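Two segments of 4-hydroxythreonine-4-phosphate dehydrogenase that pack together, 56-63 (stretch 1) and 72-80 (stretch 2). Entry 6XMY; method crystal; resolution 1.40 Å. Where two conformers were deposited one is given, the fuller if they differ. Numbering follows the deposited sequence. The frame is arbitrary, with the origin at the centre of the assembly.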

# COMPACT_ATOMS: atom_id res chain seq x y z
N SER A 56 -8.47 -27.11 -0.37
CA SER A 56 -9.75 -27.47 -0.98
C SER A 56 -10.62 -26.21 -1.01
O SER A 56 -11.17 -25.81 0.01
N ILE A 57 -10.73 -25.60 -2.18
CA ILE A 57 -11.47 -24.35 -2.37
C ILE A 57 -12.44 -24.54 -3.51
O ILE A 57 -12.10 -25.15 -4.54
N LYS A 58 -13.65 -24.01 -3.35
CA LYS A 58 -14.62 -23.97 -4.44
C LYS A 58 -14.61 -22.58 -5.05
O LYS A 58 -14.84 -21.58 -4.36
N PHE A 59 -14.33 -22.51 -6.34
CA PHE A 59 -14.19 -21.24 -7.03
C PHE A 59 -15.48 -20.88 -7.75
O PHE A 59 -16.10 -21.72 -8.42
N LEU A 60 -15.88 -19.62 -7.62
CA LEU A 60 -17.01 -19.08 -8.35
C LEU A 60 -16.52 -17.96 -9.25
O LEU A 60 -15.67 -17.16 -8.84
N GLU A 61 -17.05 -17.87 -10.46
CA GLU A 61 -16.77 -16.72 -11.29
C GLU A 61 -17.68 -15.56 -10.90
O GLU A 61 -18.88 -15.74 -10.69
N TYR A 62 -17.09 -14.38 -10.80
CA TYR A 62 -17.82 -13.20 -10.37
C TYR A 62 -19.01 -12.91 -11.28
O TYR A 62 -18.91 -12.99 -12.50
N SER A 63 -20.12 -12.54 -10.65
CA SER A 63 -21.28 -11.99 -11.33
C SER A 63 -21.85 -10.88 -10.46
O SER A 63 -22.02 -11.07 -9.25
N ALA A 72 -17.51 -18.98 3.75
CA ALA A 72 -16.25 -19.69 3.93
C ALA A 72 -16.18 -20.89 2.99
O ALA A 72 -17.19 -21.57 2.74
N GLY A 73 -14.99 -21.15 2.46
CA GLY A 73 -14.76 -22.26 1.56
C GLY A 73 -14.95 -21.95 0.09
O GLY A 73 -14.62 -22.79 -0.76
N TYR A 74 -15.47 -20.77 -0.23
CA TYR A 74 -15.63 -20.32 -1.60
C TYR A 74 -14.71 -19.14 -1.85
O TYR A 74 -14.35 -18.39 -0.94
N LEU A 75 -14.29 -19.00 -3.10
CA LEU A 75 -13.53 -17.84 -3.51
C LEU A 75 -14.08 -17.38 -4.85
O LEU A 75 -14.16 -18.18 -5.80
N THR A 76 -14.47 -16.12 -4.93
CA THR A 76 -15.03 -15.54 -6.14
C THR A 76 -13.93 -14.82 -6.90
O THR A 76 -13.17 -14.04 -6.31
N VAL A 77 -13.84 -15.10 -8.20
CA VAL A 77 -12.75 -14.63 -9.05
C VAL A 77 -13.32 -13.89 -10.24
O VAL A 77 -14.29 -14.35 -10.86
N TRP A 78 -12.71 -12.74 -10.57
CA TRP A 78 -12.87 -12.04 -11.84
C TRP A 78 -11.71 -12.50 -12.72
O TRP A 78 -10.59 -12.02 -12.56
N PRO A 79 -11.93 -13.44 -13.63
CA PRO A 79 -10.80 -14.03 -14.35
C PRO A 79 -10.12 -13.05 -15.29
O PRO A 79 -10.76 -12.29 -16.02
N VAL A 80 -8.79 -13.08 -15.27
CA VAL A 80 -7.94 -12.33 -16.19
C VAL A 80 -6.84 -13.30 -16.60
O VAL A 80 -6.15 -13.83 -15.73

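The strongest polar interactions between the two stretches are backbone hydrogen bonds. Strands 58-61 and 74-79 run parallel, and five bonds join them in a regular ladder. Lys-58 N donates to Gly-73 O at 3.0 Å, and the angle at the hydrogen is nearly straight. Leu-75 N donates to Lys-58 O at 2.9 Å. Leu-60 N then donates to Leu-75 O at 2.9 Å, and Val-77 N donates to Leu-60 O at 2.8 Å. Tyr-62 N closes the series on Val-77 O at 2.8 Å. Lys-58 and Leu-60 therefore use both N and O in the ladder, as do Leu-75 and Val-77 on the other strand.

CA-H...O contacts reinforce the same carbonyls. Tyr-74 CA lies 3.1 Å from Lys-58 O, and Thr-76 CA lies 3.2 Å from Leu-60 O. Phe-59 CA is 3.3 Å from Leu-75 O. No side chain makes a hydrogen bond or salt bridge across the stretches, so the side chains contribute packing alone.

The parallel register pairs side chains on the same face. Phe-59, Leu-75, Glu-61 and Val-77 share one face. Phe-59 has chi1 m, and its ring reaches two neighbours. Phe-59 CE1 is 4.0 Å from Leu-75 CD2. Phe-59 CD1 is 4.0 Å from Val-77 CG2, which sits at the ring edge, near its plane. Leu-75 is t for chi1 and p for chi2, and Val-77 has chi1 t. Both are buried. Ile-57, with rotamer m, t, points sideways but still extends this apolar patch: Ile-57 CG2 is 3.9 Å from Leu-75 CB. Glu-61 has chi1 m and chi2 t. Its contact with Pro-79 is loose, with Glu-61 CD 4.2 Å from Pro-79 CG.

Lys-58, Tyr-74, Leu-60 and Thr-76 occupy the other face. Tyr-74 has chi1 m, and its ring touches two residues of the first strand. Tyr-74 CD2 is 3.7 Å from Lys-58 CB and 3.9 Å from Leu-60 CD1. Lys-58 is m, t, t, m. The base of its side chain packs here while its end leads away. Leu-60 is m, t, and its CB lies 3.9 Å from Thr-76 OG1. Thr-76 has chi1 m. Its methyl meets Tyr-62: Thr-76 CG2 is 3.6 Å from Tyr-62 CA and 3.8 Å from Tyr-62 CB. This methyl also lies at the edge of the Tyr-62 ring.

Past the last bridge, Glu-61 with Val-77, Tyr-62 and Trp-78 form an aromatic pair. Both have chi1 t. Both CA-to-CB bonds point sideways, but the end of the Trp-78 side chain comes nearer the first stretch. Tyr-62 CD2 approaches Trp-78 CE3 to 3.6 Å. The planes are near parallel, at 22°, but they are slid apart, so the rings barely overlap.

Gly-73 has no side chain. At its backbone angles, a CB would be jammed against the preceding carbonyl oxygen. Its own carbonyl accepts the first bond of the ladder.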

# COMPACT_ATOMS: atom_id res chain seq x y z
CB SER A 56 -10.42 -28.60 -0.21
OG SER A 56 -9.65 -29.79 -0.27
CB ILE A 57 -10.51 -23.19 -2.68
CG1 ILE A 57 -9.58 -22.93 -1.49
CG2 ILE A 57 -11.28 -21.92 -3.02
CD1 ILE A 57 -8.44 -22.00 -1.80
CB LYS A 58 -16.01 -24.35 -3.94
CG LYS A 58 -16.11 -25.81 -3.52
CD LYS A 58 -17.42 -26.11 -2.83
CE LYS A 58 -17.42 -27.50 -2.23
NZ LYS A 58 -17.12 -28.55 -3.23
CB PHE A 59 -13.05 -21.32 -8.05
CG PHE A 59 -11.70 -21.51 -7.42
CD1 PHE A 59 -10.95 -20.41 -7.01
CD2 PHE A 59 -11.19 -22.78 -7.21
CE1 PHE A 59 -9.71 -20.59 -6.42
CE2 PHE A 59 -9.95 -22.96 -6.63
CZ PHE A 59 -9.21 -21.87 -6.23
CB LEU A 60 -18.05 -18.51 -7.38
CG LEU A 60 -18.71 -19.49 -6.41
CD1 LEU A 60 -19.48 -18.75 -5.33
CD2 LEU A 60 -19.63 -20.43 -7.16
CB GLU A 61 -16.92 -17.07 -12.77
CG GLU A 61 -15.86 -18.07 -13.23
CD GLU A 61 -15.84 -18.26 -14.73
OE1 GLU A 61 -16.49 -17.47 -15.44
OE2 GLU A 61 -15.17 -19.21 -15.19
CB TYR A 62 -16.90 -11.97 -10.36
CG TYR A 62 -17.67 -10.72 -10.05
CD1 TYR A 62 -18.09 -10.44 -8.75
CD2 TYR A 62 -18.04 -9.83 -11.06
CE1 TYR A 62 -18.83 -9.30 -8.46
CE2 TYR A 62 -18.78 -8.70 -10.77
CZ TYR A 62 -19.16 -8.44 -9.48
OH TYR A 62 -19.90 -7.31 -9.20
CB SER A 63 -22.37 -13.04 -11.57
OG SER A 63 -23.57 -12.37 -11.87
CB ALA A 72 -16.13 -20.15 5.38
CB TYR A 74 -17.07 -19.91 -1.89
CG TYR A 74 -18.01 -21.08 -1.84
CD1 TYR A 74 -18.50 -21.56 -0.62
CD2 TYR A 74 -18.40 -21.74 -3.00
CE1 TYR A 74 -19.36 -22.64 -0.57
CE2 TYR A 74 -19.25 -22.82 -2.96
CZ TYR A 74 -19.73 -23.26 -1.75
OH TYR A 74 -20.58 -24.33 -1.71
CB LEU A 75 -12.04 -18.17 -3.63
CG LEU A 75 -11.14 -16.94 -3.68
CD1 LEU A 75 -11.23 -16.12 -2.41
CD2 LEU A 75 -9.73 -17.42 -3.91
CB THR A 76 -16.18 -14.60 -5.80
OG1 THR A 76 -17.25 -15.36 -5.22
CG2 THR A 76 -16.69 -13.89 -7.06
CB VAL A 77 -11.89 -15.82 -9.53
CG1 VAL A 77 -10.74 -15.35 -10.43
CG2 VAL A 77 -11.37 -16.65 -8.34
CB TRP A 78 -12.83 -10.52 -11.64
CG TRP A 78 -13.05 -9.73 -12.91
CD1 TRP A 78 -12.30 -9.79 -14.06
CD2 TRP A 78 -14.08 -8.76 -13.17
NE1 TRP A 78 -12.81 -8.93 -15.00
CE2 TRP A 78 -13.90 -8.29 -14.49
CE3 TRP A 78 -15.15 -8.26 -12.41
CZ2 TRP A 78 -14.74 -7.34 -15.07
CZ3 TRP A 78 -15.99 -7.30 -12.99
CH2 TRP A 78 -15.78 -6.85 -14.31
CB PRO A 79 -11.44 -15.19 -15.12
CG PRO A 79 -12.69 -15.51 -14.32
CD PRO A 79 -13.19 -14.16 -13.91
CB VAL A 80 -7.31 -11.10 -15.51
CG1 VAL A 80 -6.48 -10.32 -16.52
CG2 VAL A 80 -8.39 -10.21 -14.88